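Local coordinates for peptidoglycan synthetase penicillin-binding protein 3 (Bifidobacterium adolescentis, PDB 4YE5), which probably binds penicillin and, as a member of the transpeptidase family, is thought to cross-link peptidoglycan during cell-wall synthesis, at residues G153-G157 with Q224-E228; S158-G162 with A171-Q175; W242-M246 with A257-S261. All blocks are in the same frame, centred on the assembly; numbering follows the deposited sequence.

Contact 1: residues G153-G157 with Q224-E228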
ATOM      1  N   GLY A 153      14.720   6.088   0.056  1.00 26.21           N
ATOM      2  CA  GLY A 153      14.431   7.386  -0.556  1.00 24.86           C
ATOM      3  C   GLY A 153      13.073   7.483  -1.253  1.00 22.84           C
ATOM      4  O   GLY A 153      12.019   7.453  -0.611  1.00 22.69           O
ATOM      5  N   THR A 154      13.100   7.582  -2.577  1.00 23.21           N
ATOM      6  CA  THR A 154      11.877   7.702  -3.375  1.00 21.21           C
ATOM      7  C   THR A 154      11.122   6.402  -3.622  1.00 22.62           C
ATOM      8  O   THR A 154       9.970   6.437  -4.095  1.00 23.06           O
ATOM      9  CB  THR A 154      12.177   8.317  -4.769  1.00 20.07           C
ATOM     10  OG1 THR A 154      13.114   7.481  -5.454  1.00 25.02           O
ATOM     11  CG2 THR A 154      12.761   9.728  -4.615  1.00 26.52           C
ATOM     12  N   LEU A 155      11.759   5.259  -3.353  1.00 22.28           N
ATOM     13  CA  LEU A 155      11.100   3.969  -3.605  1.00 23.99           C
ATOM     14  C   LEU A 155       9.741   3.908  -2.909  1.00 25.21           C
ATOM     15  O   LEU A 155       9.651   4.151  -1.715  1.00 17.50           O
ATOM     16  CB  LEU A 155      11.972   2.792  -3.147  1.00 18.19           C
ATOM     17  CG  LEU A 155      11.336   1.411  -3.384  1.00 20.65           C
ATOM     18  CD1 LEU A 155      11.397   1.024  -4.860  1.00 21.15           C
ATOM     19  CD2 LEU A 155      12.022   0.356  -2.524  1.00 19.67           C
HETATM   20  N   MSE A 156       8.686   3.606  -3.669  1.00 18.57           N
HETATM   21  CA  MSE A 156       7.314   3.554  -3.149  1.00 16.83           C
HETATM   22  C   MSE A 156       6.986   4.676  -2.120  1.00 16.57           C
HETATM   23  O   MSE A 156       6.313   4.438  -1.117  1.00 18.28           O
HETATM   24  CB  MSE A 156       7.004   2.146  -2.581  1.00 16.12           C
HETATM   25  CG  MSE A 156       7.812   1.743  -1.308  1.00 18.11           C
HETATM   26 SE   MSE A 156       7.357  -0.067  -0.634  0.66 25.46          SE
HETATM   27  CE  MSE A 156       9.121  -0.831  -0.829  1.00 34.42           C
ATOM     28  N   GLY A 157       7.451   5.892  -2.395  1.00 18.62           N
ATOM     29  CA  GLY A 157       7.403   6.977  -1.417  1.00 19.39           C
ATOM     30  C   GLY A 157       6.004   7.319  -0.935  1.00 21.76           C
ATOM     31  O   GLY A 157       5.775   7.474   0.263  1.00 20.71           O
ATOM     32  N   GLN A 224       9.462  -3.985  -6.718  1.00 15.63           N
ATOM     33  CA  GLN A 224       8.923  -2.628  -6.667  1.00 17.58           C
ATOM     34  C   GLN A 224       9.864  -1.664  -7.387  1.00 15.52           C
ATOM     35  O   GLN A 224       9.439  -0.830  -8.184  1.00 15.28           O
ATOM     36  CB  GLN A 224       8.741  -2.173  -5.204  1.00 19.15           C
ATOM     37  CG  GLN A 224       8.130  -0.754  -5.085  1.00 17.31           C
ATOM     38  CD  GLN A 224       6.618  -0.721  -5.344  1.00 16.30           C
ATOM     39  OE1 GLN A 224       5.923  -1.716  -5.183  1.00 15.25           O
ATOM     40  NE2 GLN A 224       6.109   0.450  -5.687  1.00 15.22           N
ATOM     41  N   TRP A 225      11.151  -1.785  -7.111  1.00 15.97           N
ATOM     42  CA  TRP A 225      12.136  -0.906  -7.741  1.00 16.24           C
ATOM     43  C   TRP A 225      12.131  -1.083  -9.250  1.00 18.80           C
ATOM     44  O   TRP A 225      12.126  -0.094  -9.985  1.00 16.43           O
ATOM     45  CB  TRP A 225      13.557  -1.138  -7.207  1.00 16.88           C
ATOM     46  CG  TRP A 225      14.550  -0.150  -7.779  1.00 19.68           C
ATOM     47  CD1 TRP A 225      14.910   1.061  -7.239  1.00 20.27           C
ATOM     48  CD2 TRP A 225      15.295  -0.277  -9.003  1.00 18.84           C
ATOM     49  NE1 TRP A 225      15.830   1.683  -8.049  1.00 22.40           N
ATOM     50  CE2 TRP A 225      16.077   0.889  -9.139  1.00 23.79           C
ATOM     51  CE3 TRP A 225      15.366  -1.258 -10.001  1.00 23.31           C
ATOM     52  CZ2 TRP A 225      16.920   1.099 -10.233  1.00 28.17           C
ATOM     53  CZ3 TRP A 225      16.207  -1.045 -11.089  1.00 25.55           C
ATOM     54  CH2 TRP A 225      16.969   0.123 -11.194  1.00 27.92           C
ATOM     55  N   TYR A 226      12.131  -2.330  -9.720  1.00 15.90           N
ATOM     56  CA  TYR A 226      12.161  -2.543 -11.178  1.00 15.69           C
ATOM     57  C   TYR A 226      10.876  -2.047 -11.849  1.00 16.87           C
ATOM     58  O   TYR A 226      10.888  -1.511 -12.964  1.00 16.37           O
ATOM     59  CB  TYR A 226      12.438  -4.004 -11.536  1.00 22.56           C
ATOM     60  CG  TYR A 226      12.828  -4.181 -12.993  1.00 24.51           C
ATOM     61  CD1 TYR A 226      14.135  -3.938 -13.426  1.00 26.03           C
ATOM     62  CD2 TYR A 226      11.899  -4.577 -13.922  1.00 15.14           C
ATOM     63  CE1 TYR A 226      14.486  -4.087 -14.768  1.00 26.76           C
ATOM     64  CE2 TYR A 226      12.229  -4.709 -15.272  1.00 19.14           C
ATOM     65  CZ  TYR A 226      13.523  -4.477 -15.688  1.00 23.99           C
ATOM     66  OH  TYR A 226      13.843  -4.633 -17.025  1.00 29.76           O
ATOM     67  N   THR A 227       9.747  -2.231 -11.169  1.00 16.70           N
ATOM     68  CA  THR A 227       8.485  -1.800 -11.744  1.00 15.93           C
ATOM     69  C   THR A 227       8.453  -0.266 -11.862  1.00 17.49           C
ATOM     70  O   THR A 227       8.010   0.274 -12.881  1.00 15.17           O
ATOM     71  CB  THR A 227       7.301  -2.306 -10.900  1.00 18.97           C
ATOM     72  OG1 THR A 227       7.339  -3.743 -10.864  1.00 16.34           O
ATOM     73  CG2 THR A 227       5.989  -1.854 -11.518  1.00 16.40           C
ATOM     74  N   GLU A 228       8.943   0.424 -10.833  1.00 14.80           N
ATOM     75  CA  GLU A 228       9.027   1.887 -10.888  1.00 16.54           C
ATOM     76  C   GLU A 228       9.991   2.339 -11.985  1.00 15.94           C
ATOM     77  O   GLU A 228       9.731   3.317 -12.688  1.00 18.81           O
ATOM     78  CB  GLU A 228       9.419   2.474  -9.521  1.00 15.46           C
ATOM     79  CG  GLU A 228       8.278   2.356  -8.507  1.00 16.20           C
ATOM     80  CD  GLU A 228       8.624   2.905  -7.120  1.00 24.20           C
ATOM     81  OE1 GLU A 228       9.722   3.455  -6.951  1.00 18.99           O
ATOM     82  OE2 GLU A 228       7.761   2.806  -6.219  1.00 21.91           O
TER
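E228 OE2 is gripped by two N-H groups. The backbone N of M156, a selenomethionine, donates to E228 OE2 at 2.8 Å on the syn side of the carboxylate. This bond is bent, 138° at the hydrogen. A weak second branch runs from M156 N to E228 OE1 at 3.4 Å. Q224 NE2 meets E228 OE2 on the anti side at 2.9 Å, in an almost straight bond that leaves the carboxylate plane by 32°. Q224 sits one turn earlier on helix 221-238. Its other amide end, OE1, is held from strand 255-260. With both ends bonded, the amide's rotation is probably fixed. M156 holds the N-cap position of helix 157-160, in the part of the chain assigned to the dimerisation domain. The contact therefore ties the start of that helix to helix 221-238, which leads into the transpeptidase sheet. M156 CB lies over one face of the Q224 amide, 3.7 Å from Q224 NE2. L155 places CG opposite its backbone N (chi1 -180°), and its CD1 lies against the helix. L155 CD1 is 3.5 Å from W225 CA and 3.7 Å from Q224 CG. It meets the foot of the tryptophan at CB, 3.9 Å from L155 CD1.

Contact 2: residues S158-G162 with A171-Q175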
ATOM      1  N   SER A 158       5.050   7.412  -1.852  1.00 17.18           N
ATOM      2  CA  SER A 158       3.712   7.832  -1.456  1.00 23.25           C
ATOM      3  C   SER A 158       2.928   6.658  -0.904  1.00 22.00           C
ATOM      4  O   SER A 158       1.936   6.843  -0.162  1.00 20.75           O
ATOM      5  CB  SER A 158       2.960   8.461  -2.637  1.00 25.37           C
ATOM      6  OG  SER A 158       2.860   7.520  -3.699  1.00 34.11           O
ATOM      7  N   LEU A 159       3.356   5.443  -1.243  1.00 16.85           N
ATOM      8  CA  LEU A 159       2.746   4.255  -0.634  1.00 20.79           C
ATOM      9  C   LEU A 159       3.153   4.123   0.843  1.00 22.58           C
ATOM     10  O   LEU A 159       2.355   3.717   1.676  1.00 19.32           O
ATOM     11  CB  LEU A 159       3.142   2.976  -1.393  1.00 16.42           C
ATOM     12  CG  LEU A 159       2.503   1.669  -0.920  1.00 26.84           C
ATOM     13  CD1 LEU A 159       0.986   1.736  -0.984  1.00 27.37           C
ATOM     14  CD2 LEU A 159       3.025   0.483  -1.730  1.00 26.30           C
ATOM     15  N   LEU A 160       4.415   4.398   1.141  1.00 17.13           N
ATOM     16  CA  LEU A 160       4.886   4.401   2.525  1.00 22.88           C
ATOM     17  C   LEU A 160       4.228   5.553   3.278  1.00 21.79           C
ATOM     18  O   LEU A 160       3.776   5.391   4.400  1.00 20.87           O
ATOM     19  CB  LEU A 160       6.413   4.552   2.573  1.00 18.83           C
ATOM     20  CG  LEU A 160       7.138   3.241   2.230  1.00 22.69           C
ATOM     21  CD1 LEU A 160       8.641   3.443   2.125  1.00 19.38           C
ATOM     22  CD2 LEU A 160       6.814   2.185   3.275  1.00 23.78           C
ATOM     23  N   GLY A 161       4.156   6.717   2.636  1.00 21.20           N
ATOM     24  CA  GLY A 161       3.508   7.870   3.223  1.00 18.34           C
ATOM     25  C   GLY A 161       4.478   8.688   4.062  1.00 18.61           C
ATOM     26  O   GLY A 161       5.537   9.110   3.566  1.00 21.32           O
ATOM     27  N   GLY A 162       4.132   8.894   5.335  1.00 18.94           N
ATOM     28  CA  GLY A 162       4.967   9.696   6.222  1.00 19.22           C
ATOM     29  C   GLY A 162       4.321   9.911   7.584  1.00 23.67           C
ATOM     30  O   GLY A 162       3.154   9.548   7.795  1.00 23.38           O
ATOM     31  N   ALA A 171      -0.145   9.470   6.328  1.00 24.30           N
ATOM     32  CA  ALA A 171      -0.399   9.044   4.949  1.00 23.48           C
ATOM     33  C   ALA A 171       0.134   7.643   4.764  1.00 23.13           C
ATOM     34  O   ALA A 171       0.977   7.206   5.544  1.00 21.83           O
ATOM     35  CB  ALA A 171       0.273   9.996   3.947  1.00 21.58           C
ATOM     36  N   GLY A 172      -0.355   6.952   3.727  1.00 23.14           N
ATOM     37  CA  GLY A 172       0.202   5.682   3.305  1.00 21.59           C
ATOM     38  C   GLY A 172       0.164   4.611   4.375  1.00 19.89           C
ATOM     39  O   GLY A 172      -0.717   4.594   5.225  1.00 20.49           O
ATOM     40  N   ILE A 173       1.114   3.690   4.299  1.00 18.47           N
ATOM     41  CA  ILE A 173       1.202   2.588   5.247  1.00 20.14           C
ATOM     42  C   ILE A 173       1.420   3.077   6.703  1.00 19.38           C
ATOM     43  O   ILE A 173       0.903   2.480   7.652  1.00 19.34           O
ATOM     44  CB  ILE A 173       2.318   1.632   4.794  1.00 24.98           C
ATOM     45  CG1 ILE A 173       1.877   0.957   3.478  1.00 30.49           C
ATOM     46  CG2 ILE A 173       2.590   0.573   5.863  1.00 18.95           C
ATOM     47  CD1 ILE A 173       2.959   0.226   2.804  1.00 34.74           C
ATOM     48  N   GLU A 174       2.137   4.186   6.859  1.00 20.13           N
ATOM     49  CA  GLU A 174       2.359   4.774   8.201  1.00 23.96           C
ATOM     50  C   GLU A 174       1.029   5.041   8.885  1.00 22.72           C
ATOM     51  O   GLU A 174       0.863   4.806  10.077  1.00 25.18           O
ATOM     52  CB  GLU A 174       3.158   6.087   8.094  1.00 19.16           C
ATOM     53  CG  GLU A 174       4.585   5.917   7.575  1.00 18.76           C
ATOM     54  CD  GLU A 174       5.578   5.508   8.663  1.00 23.73           C
ATOM     55  OE1 GLU A 174       5.153   5.035   9.744  1.00 19.94           O
ATOM     56  OE2 GLU A 174       6.799   5.665   8.439  1.00 22.78           O
ATOM     57  N   GLN A 175       0.061   5.516   8.109  1.00 22.37           N
ATOM     58  CA  GLN A 175      -1.246   5.827   8.654  1.00 22.97           C
ATOM     59  C   GLN A 175      -2.057   4.553   8.852  1.00 28.43           C
ATOM     60  O   GLN A 175      -2.640   4.331   9.909  1.00 25.43           O
ATOM     61  CB  GLN A 175      -1.992   6.775   7.711  1.00 20.72           C
ATOM     62  CG  GLN A 175      -3.482   6.938   8.048  1.00 26.89           C
ATOM     63  CD  GLN A 175      -4.175   7.907   7.103  1.00 39.66           C
ATOM     64  OE1 GLN A 175      -3.517   8.667   6.394  1.00 46.64           O
ATOM     65  NE2 GLN A 175      -5.503   7.868   7.074  1.00 45.94           N
TER
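L159 O and L160 O accept the backbone hydrogen bonds of this contact. I173 N donates to L159 O at 2.9 Å, tilted 16° from the carbonyl plane. E174 N donates to L160 O at 3.2 Å, nearly along the C=O axis. Between helices 157-160 and 172-176, strands 162-163 and 169-171 form a small hairpin, in the part of the chain matching the dimerisation family. In it G162 faces A171 as an antiparallel hydrogen-bonded pair. G161 and G172 both have positive phi and turn the chain at the two junctions. Their CA atoms are 4.0 Å apart. A weaker polar contact joins G161 CA to A171 O at 3.5 Å, with the C-H pointing almost straight at the oxygen. Apolar packing centres on I173 CD1. It meets L159 CG at 4.0 Å, the side chains crossing at an angle, and also touches L160 CD2. Other carbons pack on carbonyls: I173 CG1 lies 3.3 Å from L159 O, E174 CG 3.3 Å from L160 O, and E174 CB 3.5 Å from G162 O. A bend at chi2 (-83°) carries the E174 carboxylate aside. OE1 forms a salt bridge with R32, OE2 one with R148, and OE2 also has a hydrogen bond with Y150 OH.

Contact 3: residues W242-M246 with A257-S261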
ATOM      1  N   TRP A 242       0.742   9.774 -17.102  1.00 16.38           N
ATOM      2  CA  TRP A 242       1.115   9.015 -15.909  1.00 18.29           C
ATOM      3  C   TRP A 242       0.977   7.547 -16.225  1.00 19.24           C
ATOM      4  O   TRP A 242       0.364   7.189 -17.234  1.00 14.68           O
ATOM      5  CB  TRP A 242       0.288   9.383 -14.643  1.00 16.59           C
ATOM      6  CG  TRP A 242      -1.255   9.369 -14.754  1.00 16.80           C
ATOM      7  CD1 TRP A 242      -2.075  10.474 -14.711  1.00 16.51           C
ATOM      8  CD2 TRP A 242      -2.136   8.223 -14.856  1.00 15.32           C
ATOM      9  NE1 TRP A 242      -3.393  10.083 -14.806  1.00 18.65           N
ATOM     10  CE2 TRP A 242      -3.460   8.720 -14.880  1.00 17.74           C
ATOM     11  CE3 TRP A 242      -1.937   6.843 -14.933  1.00 14.65           C
ATOM     12  CZ2 TRP A 242      -4.575   7.878 -14.995  1.00 19.62           C
ATOM     13  CZ3 TRP A 242      -3.055   6.000 -15.038  1.00 20.29           C
ATOM     14  CH2 TRP A 242      -4.356   6.532 -15.081  1.00 17.10           C
ATOM     15  N   GLY A 243       1.579   6.705 -15.390  1.00 14.45           N
ATOM     16  CA  GLY A 243       1.450   5.268 -15.551  1.00 14.29           C
ATOM     17  C   GLY A 243       1.393   4.645 -14.169  1.00 16.43           C
ATOM     18  O   GLY A 243       2.006   5.166 -13.228  1.00 14.29           O
ATOM     19  N   ILE A 244       0.634   3.562 -14.035  1.00 16.06           N
ATOM     20  CA  ILE A 244       0.610   2.806 -12.777  1.00 14.66           C
ATOM     21  C   ILE A 244       0.718   1.326 -13.122  1.00 16.92           C
ATOM     22  O   ILE A 244       0.361   0.919 -14.221  1.00 14.52           O
ATOM     23  CB  ILE A 244      -0.678   3.087 -11.951  1.00 19.40           C
ATOM     24  CG1 ILE A 244      -1.901   2.484 -12.608  1.00 19.48           C
ATOM     25  CG2 ILE A 244      -0.902   4.603 -11.719  1.00 15.88           C
ATOM     26  CD1 ILE A 244      -3.248   3.085 -12.104  1.00 25.72           C
ATOM     27  N   ALA A 245       1.230   0.518 -12.198  1.00 13.39           N
ATOM     28  CA  ALA A 245       1.449  -0.898 -12.467  1.00 13.09           C
ATOM     29  C   ALA A 245       1.328  -1.652 -11.173  1.00 17.44           C
ATOM     30  O   ALA A 245       1.650  -1.119 -10.099  1.00 16.64           O
ATOM     31  CB  ALA A 245       2.848  -1.134 -13.044  1.00 12.99           C
HETATM   32  N   MSE A 246       0.898  -2.901 -11.273  1.00 16.89           N
HETATM   33  CA  MSE A 246       0.729  -3.745 -10.097  1.00 14.75           C
HETATM   34  C   MSE A 246       1.147  -5.159 -10.425  1.00 14.29           C
HETATM   35  O   MSE A 246       0.886  -5.637 -11.533  1.00 14.97           O
HETATM   36  CB  MSE A 246      -0.748  -3.749  -9.677  1.00 13.93           C
HETATM   37  CG  MSE A 246      -1.032  -4.621  -8.495  1.00 24.32           C
HETATM   38 SE   MSE A 246      -2.893  -4.360  -8.053  0.56 16.97          SE
HETATM   39  CE  MSE A 246      -2.921  -5.330  -6.421  1.00 16.61           C
ATOM     40  N   ALA A 257       4.198  -5.728  -5.879  1.00 15.25           N
ATOM     41  CA  ALA A 257       4.520  -4.353  -6.264  1.00 17.27           C
ATOM     42  C   ALA A 257       3.246  -3.593  -6.568  1.00 17.87           C
ATOM     43  O   ALA A 257       2.300  -4.153  -7.127  1.00 14.64           O
ATOM     44  CB  ALA A 257       5.473  -4.306  -7.494  1.00 16.10           C
ATOM     45  N   LEU A 258       3.241  -2.307  -6.221  1.00 14.83           N
ATOM     46  CA  LEU A 258       2.120  -1.424  -6.521  1.00 14.76           C
ATOM     47  C   LEU A 258       2.726  -0.060  -6.749  1.00 18.10           C
ATOM     48  O   LEU A 258       3.147   0.607  -5.793  1.00 15.24           O
ATOM     49  CB  LEU A 258       1.131  -1.383  -5.351  1.00 15.18           C
ATOM     50  CG  LEU A 258      -0.143  -0.539  -5.499  1.00 19.91           C
ATOM     51  CD1 LEU A 258      -0.931  -0.991  -6.758  1.00 16.10           C
ATOM     52  CD2 LEU A 258      -1.031  -0.666  -4.248  1.00 18.00           C
ATOM     53  N   ALA A 259       2.789   0.350  -8.008  1.00 16.09           N
ATOM     54  CA  ALA A 259       3.717   1.413  -8.398  1.00 14.88           C
ATOM     55  C   ALA A 259       3.066   2.464  -9.274  1.00 17.38           C
ATOM     56  O   ALA A 259       2.100   2.173  -9.990  1.00 14.43           O
ATOM     57  CB  ALA A 259       4.909   0.794  -9.142  1.00 15.09           C
ATOM     58  N   ASP A 260       3.582   3.690  -9.205  1.00 16.01           N
ATOM     59  CA  ASP A 260       3.140   4.736 -10.113  1.00 14.83           C
ATOM     60  C   ASP A 260       4.364   5.476 -10.664  1.00 15.05           C
ATOM     61  O   ASP A 260       5.484   5.276 -10.188  1.00 15.20           O
ATOM     62  CB  ASP A 260       2.152   5.699  -9.443  1.00 20.23           C
ATOM     63  CG  ASP A 260       2.748   6.419  -8.233  1.00 31.33           C
ATOM     64  OD1 ASP A 260       3.834   7.033  -8.351  1.00 31.35           O
ATOM     65  OD2 ASP A 260       2.135   6.341  -7.149  1.00 37.28           O
ATOM     66  N   SER A 261       4.147   6.283 -11.694  1.00 15.13           N
ATOM     67  CA  SER A 261       5.233   6.997 -12.366  1.00 17.21           C
ATOM     68  C   SER A 261       5.618   8.294 -11.659  1.00 20.20           C
ATOM     69  O   SER A 261       6.515   9.000 -12.113  1.00 19.34           O
ATOM     70  CB  SER A 261       4.803   7.354 -13.800  1.00 15.33           C
ATOM     71  OG  SER A 261       3.566   8.044 -13.730  1.00 17.51           O
TER
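A245 and A259 form the hydrogen-bonded pair at the middle of this antiparallel ladder. A259 N donates to A245 O at 2.8 Å. A245 N returns a bond to A259 O at 2.9 Å, tilted 31° from the carbonyl plane. The next ring of bonds is finished by a side chain. S261 N donates to G243 O at 2.9 Å, but the return bond runs from G243 N to S261 OG, also 2.9 Å. The serine hydroxyl stands where a strand would offer its carbonyl. It gets there because OG sits between the backbone N and carbonyl carbon (chi1 53°). S261 OG also lies 3.4 Å from W242 CA. At the non-hydrogen-bonded positions, I244 pairs with D260 and M246 with L258. There the CA of I244 approaches A259 O at 3.2 Å in a C-H...O contact.

The two strands are the hairpin 242-249 and 255-260 of the five-stranded antiparallel sheet of the transpeptidase fold. Strand 255-260 is the outermost strand and 242-249 the next one in. I244, M246, L258 and D260 share one face. M246 is a selenomethionine, and its extended chain crosses L258 at an angle, L258 CD1 4.0 Å from M246 CB. I244 CG2 touches D260 CB. Helix 408-419 covers this face, with V408 on I244 and L258, and M409 and T412 on M246, while on the face of A245 and A259, A259 packs on T227 and Q224 of helix 221-238. Strand 517-524 continues the sheet beyond 242-246; the W242 side chain turns away from the ladder and touches its V522 and K524, and the ring makes a cation-pi contact with R277. D260 OD1 accepts the N-H of D262, an Asx turn where the strand ends.

How the contacts relate
Helix 221-238 joins contacts 1 and 3, whose centres are about 9 Å apart. Q224 OE1 probably accepts a hydrogen bond from L258 N at 2.9 Å, and T227 CG2 packs on A245 CB at 3.6 Å. The centre of contact 2 is about 13 Å from that of contact 1. Both its segments fall between the two segments of contact 1, with L160 CD1 4.0 Å from L155 O. The centres of contacts 2 and 3 are about 16 Å apart, with only peripheral packing between them, at L159 with L258 and S158 with D260. Contact 1 joins a segment of the dimerisation range to the helix that leads into the transpeptidase sheet. Strand 255-260 is one edge of that sheet. Strand 484-492, with a KSG sequence that probably borders the active site, is the other.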